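Local coordinates for phage-like element PBSX protein XepA (PDB 6IA5) that is of unknown function and does not seem to take part in host cell lysis, though it belongs to a prophage lytic cassette and forms a pentamer, at residues E52-L57 against F133-S138; L82-S87 against T107-V112. All coordinates share one frame; numbering follows the deposited sequence.

Contact 1 of 2, residues E52-L57 against F133-S138; sequences EAYSQL and FVLYQS
Y54 and L135 mark the nearest backbone approach, their CA atoms 9.7 Å apart, as the two segments run in the same general direction on facing sheets: 52-57 on strand 53-60, an edge strand of one sheet within this chain, 133-138 on an inner strand of the other. The gap is bridged by side chains alone. Y54 meets L135 obliquely, ring atom CD2 lying 3.8 Å from methyl CD2 of L135, while L43 of the neighbouring strand 41-44 also touches the tyrosine. Farther along, Q56 and Q137 reach for each other from opposite directions. Each is fully stretched, with CG anti to N (chi1 -176° in Q56), which carries both amides into the space between the sheets. There they pair reciprocally: Q137 NE2 donates to Q56 OE1 at 2.9 Å, and Q56 NE2 returns an almost straight bond to Q137 OE1 at 3.0 Å. The amide planes are twisted 40° apart, so the eight-membered ring of the pair is not flat. Q56 OE1 also accepts from the backbone N of F121. This second donor marks OE1 as the oxygen end of Q56 and thereby fixes the flip of both buried amides, each of which gives one N-H to the other and takes one in return.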
ATOM      1  N   GLU E  52     -34.230   0.718  34.340  1.00 40.00           N
ATOM      2  CA  GLU E  52     -33.553  -0.416  34.951  1.00 44.06           C
ATOM      3  C   GLU E  52     -32.379  -0.867  34.064  1.00 45.29           C
ATOM      4  O   GLU E  52     -32.440  -0.791  32.832  1.00 44.94           O
ATOM      5  CB  GLU E  52     -34.558  -1.559  35.138  1.00 43.58           C
ATOM      6  CG  GLU E  52     -34.044  -2.687  36.011  1.00 48.61           C
ATOM      7  CD  GLU E  52     -34.921  -3.924  36.069  1.00 49.51           C
ATOM      8  OE1 GLU E  52     -35.984  -3.960  35.384  1.00 48.54           O
ATOM      9  OE2 GLU E  52     -34.537  -4.861  36.805  1.00 61.25           O
ATOM     10  N   ALA E  53     -31.310  -1.350  34.711  1.00 47.54           N
ATOM     11  CA  ALA E  53     -30.102  -1.814  34.044  1.00 49.43           C
ATOM     12  C   ALA E  53     -29.967  -3.328  34.181  1.00 51.93           C
ATOM     13  O   ALA E  53     -30.352  -3.907  35.195  1.00 55.97           O
ATOM     14  CB  ALA E  53     -28.887  -1.131  34.613  1.00 46.33           C
ATOM     15  N   TYR E  54     -29.439  -3.959  33.123  1.00 50.12           N
ATOM     16  CA  TYR E  54     -28.876  -5.297  33.217  1.00 45.52           C
ATOM     17  C   TYR E  54     -27.351  -5.172  33.300  1.00 41.83           C
ATOM     18  O   TYR E  54     -26.752  -4.445  32.515  1.00 45.15           O
ATOM     19  CB  TYR E  54     -29.296  -6.140  32.006  1.00 43.87           C
ATOM     20  CG  TYR E  54     -28.438  -7.371  31.857  1.00 43.09           C
ATOM     21  CD1 TYR E  54     -28.666  -8.505  32.629  1.00 41.61           C
ATOM     22  CD2 TYR E  54     -27.346  -7.365  30.999  1.00 40.12           C
ATOM     23  CE1 TYR E  54     -27.848  -9.620  32.524  1.00 42.31           C
ATOM     24  CE2 TYR E  54     -26.521  -8.474  30.879  1.00 39.43           C
ATOM     25  CZ  TYR E  54     -26.777  -9.604  31.638  1.00 42.01           C
ATOM     26  OH  TYR E  54     -25.936 -10.671  31.545  1.00 41.99           O
ATOM     27  N   SER E  55     -26.727  -5.873  34.255  1.00 45.32           N
ATOM     28  CA  SER E  55     -25.280  -5.898  34.405  1.00 42.36           C
ATOM     29  C   SER E  55     -24.800  -7.336  34.392  1.00 41.57           C
ATOM     30  O   SER E  55     -25.136  -8.102  35.281  1.00 33.88           O
ATOM     31  CB  SER E  55     -24.843  -5.258  35.685  1.00 41.83           C
ATOM     32  OG  SER E  55     -24.722  -3.870  35.509  1.00 55.30           O
ATOM     33  N   GLN E  56     -24.013  -7.691  33.378  1.00 39.03           N
ATOM     34  CA  GLN E  56     -23.425  -9.019  33.315  1.00 35.00           C
ATOM     35  C   GLN E  56     -22.393  -9.114  34.434  1.00 34.98           C
ATOM     36  O   GLN E  56     -21.697  -8.123  34.695  1.00 34.71           O
ATOM     37  CB  GLN E  56     -22.715  -9.175  31.954  1.00 30.24           C
ATOM     38  CG  GLN E  56     -22.137 -10.556  31.738  1.00 31.30           C
ATOM     39  CD  GLN E  56     -21.406 -10.676  30.414  1.00 38.10           C
ATOM     40  OE1 GLN E  56     -20.889  -9.691  29.855  1.00 33.73           O
ATOM     41  NE2 GLN E  56     -21.362 -11.905  29.908  1.00 31.40           N
ATOM     42  N   LEU E  57     -22.254 -10.301  35.055  1.00 35.70           N
ATOM     43  CA  LEU E  57     -21.144 -10.474  35.987  1.00 37.20           C
ATOM     44  C   LEU E  57     -19.848 -10.384  35.211  1.00 39.10           C
ATOM     45  O   LEU E  57     -19.797 -10.841  34.069  1.00 39.76           O
ATOM     46  CB  LEU E  57     -21.244 -11.817  36.719  1.00 43.56           C
ATOM     47  CG  LEU E  57     -22.410 -11.939  37.708  1.00 50.79           C
ATOM     48  CD1 LEU E  57     -22.352 -13.268  38.449  1.00 52.43           C
ATOM     49  CD2 LEU E  57     -22.422 -10.785  38.715  1.00 49.65           C
ATOM     50  N   PHE E 133     -36.756  -7.984  24.812  1.00 39.98           N
ATOM     51  CA  PHE E 133     -35.332  -7.664  24.904  1.00 39.45           C
ATOM     52  C   PHE E 133     -34.480  -8.927  24.766  1.00 41.43           C
ATOM     53  O   PHE E 133     -34.736  -9.908  25.446  1.00 38.80           O
ATOM     54  CB  PHE E 133     -35.039  -7.019  26.262  1.00 35.89           C
ATOM     55  CG  PHE E 133     -33.606  -6.641  26.570  1.00 36.08           C
ATOM     56  CD1 PHE E 133     -32.790  -6.032  25.617  1.00 36.15           C
ATOM     57  CD2 PHE E 133     -33.082  -6.862  27.841  1.00 36.31           C
ATOM     58  CE1 PHE E 133     -31.482  -5.681  25.936  1.00 33.58           C
ATOM     59  CE2 PHE E 133     -31.776  -6.508  28.150  1.00 36.34           C
ATOM     60  CZ  PHE E 133     -30.980  -5.911  27.199  1.00 35.05           C
ATOM     61  N   VAL E 134     -33.453  -8.887  23.901  1.00 40.22           N
ATOM     62  CA  VAL E 134     -32.415  -9.917  23.854  1.00 33.85           C
ATOM     63  C   VAL E 134     -31.062  -9.224  23.731  1.00 34.99           C
ATOM     64  O   VAL E 134     -30.938  -8.196  23.050  1.00 33.67           O
ATOM     65  CB  VAL E 134     -32.586 -10.935  22.709  1.00 38.72           C
ATOM     66  CG1 VAL E 134     -33.809 -11.824  22.872  1.00 40.88           C
ATOM     67  CG2 VAL E 134     -32.593 -10.268  21.337  1.00 33.25           C
ATOM     68  N   LEU E 135     -30.054  -9.818  24.379  1.00 31.75           N
ATOM     69  CA  LEU E 135     -28.696  -9.307  24.344  1.00 34.73           C
ATOM     70  C   LEU E 135     -27.747 -10.475  24.100  1.00 34.66           C
ATOM     71  O   LEU E 135     -27.748 -11.427  24.871  1.00 34.73           O
ATOM     72  CB  LEU E 135     -28.417  -8.626  25.688  1.00 33.65           C
ATOM     73  CG  LEU E 135     -27.033  -7.990  25.837  1.00 34.02           C
ATOM     74  CD1 LEU E 135     -26.753  -6.969  24.738  1.00 34.18           C
ATOM     75  CD2 LEU E 135     -26.919  -7.332  27.214  1.00 31.46           C
ATOM     76  N   TYR E 136     -26.963 -10.404  23.008  1.00 34.83           N
ATOM     77  CA  TYR E 136     -26.045 -11.466  22.591  1.00 31.42           C
ATOM     78  C   TYR E 136     -24.601 -10.991  22.692  1.00 32.54           C
ATOM     79  O   TYR E 136     -24.305  -9.821  22.419  1.00 30.53           O
ATOM     80  CB  TYR E 136     -26.317 -11.896  21.138  1.00 30.09           C
ATOM     81  CG  TYR E 136     -27.487 -12.841  20.998  1.00 29.89           C
ATOM     82  CD1 TYR E 136     -28.799 -12.374  20.996  1.00 31.55           C
ATOM     83  CD2 TYR E 136     -27.289 -14.210  20.932  1.00 28.44           C
ATOM     84  CE1 TYR E 136     -29.879 -13.243  20.877  1.00 29.30           C
ATOM     85  CE2 TYR E 136     -28.352 -15.100  20.809  1.00 30.33           C
ATOM     86  CZ  TYR E 136     -29.646 -14.611  20.806  1.00 29.62           C
ATOM     87  OH  TYR E 136     -30.675 -15.491  20.682  1.00 34.43           O
ATOM     88  N   GLN E 137     -23.713 -11.936  23.019  1.00 31.11           N
ATOM     89  CA  GLN E 137     -22.301 -11.638  23.194  1.00 31.07           C
ATOM     90  C   GLN E 137     -21.451 -12.674  22.454  1.00 31.40           C
ATOM     91  O   GLN E 137     -21.630 -13.873  22.667  1.00 29.75           O
ATOM     92  CB  GLN E 137     -21.964 -11.656  24.681  1.00 30.55           C
ATOM     93  CG  GLN E 137     -20.511 -11.286  24.983  1.00 31.42           C
ATOM     94  CD  GLN E 137     -20.295 -11.199  26.474  1.00 35.72           C
ATOM     95  OE1 GLN E 137     -20.164 -12.227  27.162  1.00 30.74           O
ATOM     96  NE2 GLN E 137     -20.289  -9.974  26.996  1.00 29.79           N
ATOM     97  N   SER E 138     -20.537 -12.185  21.595  1.00 27.41           N
ATOM     98  CA  SER E 138     -19.531 -13.022  20.949  1.00 27.77           C
ATOM     99  C   SER E 138     -18.154 -12.623  21.480  1.00 25.30           C
ATOM    100  O   SER E 138     -17.920 -11.451  21.773  1.00 26.17           O
ATOM    101  CB  SER E 138     -19.562 -12.896  19.440  1.00 24.95           C
ATOM    102  OG  SER E 138     -20.786 -13.388  18.904  1.00 28.27           O
TER

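Contact 2 of 2, residues L82-S87 against T107-V112; sequences LFIEES and TATDWV. With ACT (acetate ion), chain B.
T109 and V112 face L82 and I84 across the gap between two sheets, with CA separations of 8.4 Å for L82 to T109 and 8.1 Å for I84 to V112; both segments head the same general way, and side chains supply the contact. I84 has the largest share. Its extended CG1 branch (chi2 -178°) carries CD1 to where it touches both partners, meeting T109 tip to tip and sliding past V112, whose CG2 is 3.6 Å from I84 CD1. L82 crosses T109 at about a right angle, L82 CD2 to T109 CG2 3.6 Å. V70 and F121 also touch I84. This is the interior of a beta sandwich: strand 80-87 lies inside one four-stranded antiparallel sheet, whereas 107-113 is an outermost strand, within this chain, of the other. T109 turns its methyl to the leucine and isoleucine, and its hydroxyl OG1, set between N and the carbonyl carbon (chi1 73°), donates to D110 O at 2.8 Å and accepts from G72 N. The buried T109 OG1 is thus gripped twice although I84 CD1 packs 3.5 Å from it. An acetate, probably from the crystallisation liquor, takes the N-H of W111 on OXT at 3.1 Å and is also hydrogen-bonded by N149 ND2 of a neighbouring subunit, whose K151 forms a salt bridge with D110.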
ATOM      1  N   LEU E  82     -26.330   0.252  25.328  1.00 35.04           N
ATOM      2  CA  LEU E  82     -25.443  -0.861  25.660  1.00 33.89           C
ATOM      3  C   LEU E  82     -24.023  -0.340  25.903  1.00 32.14           C
ATOM      4  O   LEU E  82     -23.499   0.426  25.105  1.00 37.12           O
ATOM      5  CB  LEU E  82     -25.469  -1.884  24.513  1.00 34.73           C
ATOM      6  CG  LEU E  82     -24.460  -3.032  24.640  1.00 35.80           C
ATOM      7  CD1 LEU E  82     -24.743  -3.845  25.903  1.00 32.76           C
ATOM      8  CD2 LEU E  82     -24.499  -3.910  23.396  1.00 31.66           C
ATOM      9  N   PHE E  83     -23.422  -0.770  27.013  1.00 32.95           N
ATOM     10  CA  PHE E  83     -22.055  -0.426  27.372  1.00 35.15           C
ATOM     11  C   PHE E  83     -21.222  -1.701  27.394  1.00 34.94           C
ATOM     12  O   PHE E  83     -21.664  -2.723  27.913  1.00 34.67           O
ATOM     13  CB  PHE E  83     -21.999   0.180  28.788  1.00 38.40           C
ATOM     14  CG  PHE E  83     -22.763   1.476  28.923  1.00 37.97           C
ATOM     15  CD1 PHE E  83     -22.212   2.683  28.515  1.00 39.41           C
ATOM     16  CD2 PHE E  83     -24.064   1.482  29.411  1.00 40.43           C
ATOM     17  CE1 PHE E  83     -22.943   3.861  28.587  1.00 40.69           C
ATOM     18  CE2 PHE E  83     -24.780   2.666  29.511  1.00 41.50           C
ATOM     19  CZ  PHE E  83     -24.214   3.855  29.100  1.00 37.84           C
ATOM     20  N   ILE E  84     -20.010  -1.617  26.837  1.00 35.45           N
ATOM     21  CA  ILE E  84     -19.008  -2.652  27.005  1.00 33.20           C
ATOM     22  C   ILE E  84     -17.973  -2.088  27.961  1.00 30.86           C
ATOM     23  O   ILE E  84     -17.426  -1.011  27.715  1.00 34.35           O
ATOM     24  CB  ILE E  84     -18.355  -3.081  25.667  1.00 32.40           C
ATOM     25  CG1 ILE E  84     -19.391  -3.624  24.675  1.00 30.85           C
ATOM     26  CG2 ILE E  84     -17.242  -4.095  25.935  1.00 30.56           C
ATOM     27  CD1 ILE E  84     -18.773  -4.102  23.343  1.00 31.15           C
ATOM     28  N   GLU E  85     -17.697  -2.830  29.039  1.00 32.69           N
ATOM     29  CA  GLU E  85     -16.871  -2.264  30.095  1.00 33.01           C
ATOM     30  C   GLU E  85     -15.793  -3.254  30.520  1.00 32.43           C
ATOM     31  O   GLU E  85     -15.933  -4.462  30.328  1.00 32.65           O
ATOM     32  CB  GLU E  85     -17.771  -1.878  31.271  1.00 29.33           C
ATOM     33  CG  GLU E  85     -18.947  -1.035  30.819  1.00 34.67           C
ATOM     34  CD  GLU E  85     -19.696  -0.342  31.938  1.00 35.55           C
ATOM     35  OE1 GLU E  85     -20.188  -1.067  32.837  1.00 34.27           O
ATOM     36  OE2 GLU E  85     -19.751   0.892  31.930  1.00 33.50           O
ATOM     37  N   GLU E  86     -14.735  -2.718  31.130  1.00 33.86           N
ATOM     38  CA  GLU E  86     -13.585  -3.514  31.511  1.00 34.80           C
ATOM     39  C   GLU E  86     -13.148  -3.148  32.929  1.00 40.14           C
ATOM     40  O   GLU E  86     -13.394  -2.031  33.403  1.00 40.68           O
ATOM     41  CB  GLU E  86     -12.437  -3.232  30.548  1.00 35.15           C
ATOM     42  CG  GLU E  86     -12.689  -3.741  29.134  1.00 34.78           C
ATOM     43  CD  GLU E  86     -11.470  -3.557  28.249  1.00 39.56           C
ATOM     44  OE1 GLU E  86     -10.407  -4.191  28.571  1.00 40.33           O
ATOM     45  OE2 GLU E  86     -11.576  -2.746  27.281  1.00 38.81           O
ATOM     46  N   SER E  87     -12.476  -4.100  33.586  1.00 34.15           N
ATOM     47  CA  SER E  87     -12.017  -3.904  34.946  1.00 38.84           C
ATOM     48  C   SER E  87     -10.796  -4.777  35.200  1.00 40.32           C
ATOM     49  O   SER E  87     -10.782  -5.933  34.789  1.00 37.00           O
ATOM     50  CB  SER E  87     -13.122  -4.280  35.914  1.00 38.23           C
ATOM     51  OG  SER E  87     -12.653  -4.212  37.264  1.00 42.26           O
ATOM     52  N   THR E 107     -29.079  -3.638  17.009  1.00 31.23           N
ATOM     53  CA  THR E 107     -27.929  -2.759  17.142  1.00 36.86           C
ATOM     54  C   THR E 107     -26.712  -3.572  17.582  1.00 34.03           C
ATOM     55  O   THR E 107     -26.775  -4.289  18.584  1.00 34.55           O
ATOM     56  CB  THR E 107     -28.243  -1.665  18.180  1.00 38.82           C
ATOM     57  OG1 THR E 107     -29.467  -1.045  17.778  1.00 40.89           O
ATOM     58  CG2 THR E 107     -27.145  -0.624  18.281  1.00 35.76           C
ATOM     59  N   ALA E 108     -25.609  -3.417  16.840  1.00 30.31           N
ATOM     60  CA  ALA E 108     -24.367  -4.137  17.099  1.00 30.32           C
ATOM     61  C   ALA E 108     -23.294  -3.153  17.564  1.00 29.92           C
ATOM     62  O   ALA E 108     -23.254  -2.024  17.086  1.00 33.39           O
ATOM     63  CB  ALA E 108     -23.928  -4.831  15.818  1.00 30.73           C
ATOM     64  N   THR E 109     -22.421  -3.582  18.478  1.00 30.53           N
ATOM     65  CA  THR E 109     -21.185  -2.847  18.739  1.00 30.41           C
ATOM     66  C   THR E 109     -20.171  -3.199  17.650  1.00 30.77           C
ATOM     67  O   THR E 109     -20.429  -4.060  16.822  1.00 32.68           O
ATOM     68  CB  THR E 109     -20.632  -3.205  20.125  1.00 34.31           C
ATOM     69  OG1 THR E 109     -20.079  -4.530  20.073  1.00 32.34           O
ATOM     70  CG2 THR E 109     -21.702  -3.162  21.204  1.00 31.21           C
ATOM     71  N   ASP E 110     -19.010  -2.549  17.659  1.00 29.66           N
ATOM     72  CA  ASP E 110     -17.852  -3.060  16.947  1.00 32.78           C
ATOM     73  C   ASP E 110     -17.220  -4.197  17.747  1.00 31.30           C
ATOM     74  O   ASP E 110     -17.556  -4.393  18.913  1.00 31.46           O
ATOM     75  CB  ASP E 110     -16.812  -1.952  16.803  1.00 35.63           C
ATOM     76  CG  ASP E 110     -17.229  -0.871  15.821  1.00 37.85           C
ATOM     77  OD1 ASP E 110     -18.186  -1.097  15.063  1.00 42.77           O
ATOM     78  OD2 ASP E 110     -16.575   0.176  15.806  1.00 44.77           O
ATOM     79  N   TRP E 111     -16.276  -4.922  17.126  1.00 27.84           N
ATOM     80  CA  TRP E 111     -15.363  -5.738  17.902  1.00 27.37           C
ATOM     81  C   TRP E 111     -14.554  -4.807  18.796  1.00 30.35           C
ATOM     82  O   TRP E 111     -13.950  -3.853  18.295  1.00 29.99           O
ATOM     83  CB  TRP E 111     -14.433  -6.561  16.982  1.00 26.78           C
ATOM     84  CG  TRP E 111     -15.130  -7.748  16.400  1.00 26.76           C
ATOM     85  CD1 TRP E 111     -15.608  -7.889  15.124  1.00 24.87           C
ATOM     86  CD2 TRP E 111     -15.483  -8.950  17.118  1.00 25.64           C
ATOM     87  NE1 TRP E 111     -16.222  -9.118  14.992  1.00 28.24           N
ATOM     88  CE2 TRP E 111     -16.150  -9.793  16.198  1.00 27.14           C
ATOM     89  CE3 TRP E 111     -15.328  -9.380  18.449  1.00 26.30           C
ATOM     90  CZ2 TRP E 111     -16.641 -11.049  16.572  1.00 28.40           C
ATOM     91  CZ3 TRP E 111     -15.799 -10.634  18.810  1.00 28.80           C
ATOM     92  CH2 TRP E 111     -16.448 -11.459  17.883  1.00 27.89           C
ATOM     93  N   VAL E 112     -14.563  -5.089  20.102  1.00 27.17           N
ATOM     94  CA  VAL E 112     -13.770  -4.342  21.056  1.00 29.85           C
ATOM     95  C   VAL E 112     -12.627  -5.240  21.514  1.00 28.03           C
ATOM     96  O   VAL E 112     -12.874  -6.337  22.016  1.00 30.66           O
ATOM     97  CB  VAL E 112     -14.647  -3.900  22.243  1.00 29.08           C
ATOM     98  CG1 VAL E 112     -13.813  -3.373  23.414  1.00 33.32           C
ATOM     99  CG2 VAL E 112     -15.702  -2.893  21.805  1.00 29.65           C
TER
HETATM  100  C   ACT B 303     -16.591  -4.647  13.382  1.00 40.00           C
HETATM  101  O   ACT B 303     -16.145  -5.294  12.414  1.00 58.64           O
HETATM  102  OXT ACT B 303     -15.821  -4.093  14.202  1.00 38.09           O
HETATM  103  CH3 ACT B 303     -18.072  -4.585  13.467  1.00 49.46           C

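After strand 41-44 the chain reaches 52-57, which meets 133-138 after 75 intervening residues, so contact 1 closes a loop of that length. Contact 2 falls wholly within that loop and closes a shorter one of 19 residues, between 82-87 and 107-112. Both join the same two antiparallel sheets of the sandwich. Strand 69-76 separates 133-140 from 107-113 in one sheet, and 118-125 separates 53-60 from 80-87 in the other. The centres of the contacts lie about 11 Å apart, and they meet directly where L135 CD1 packs 3.9 Å from L82 CD1 and where S138 O approaches W111 CZ3 at 3.7 Å.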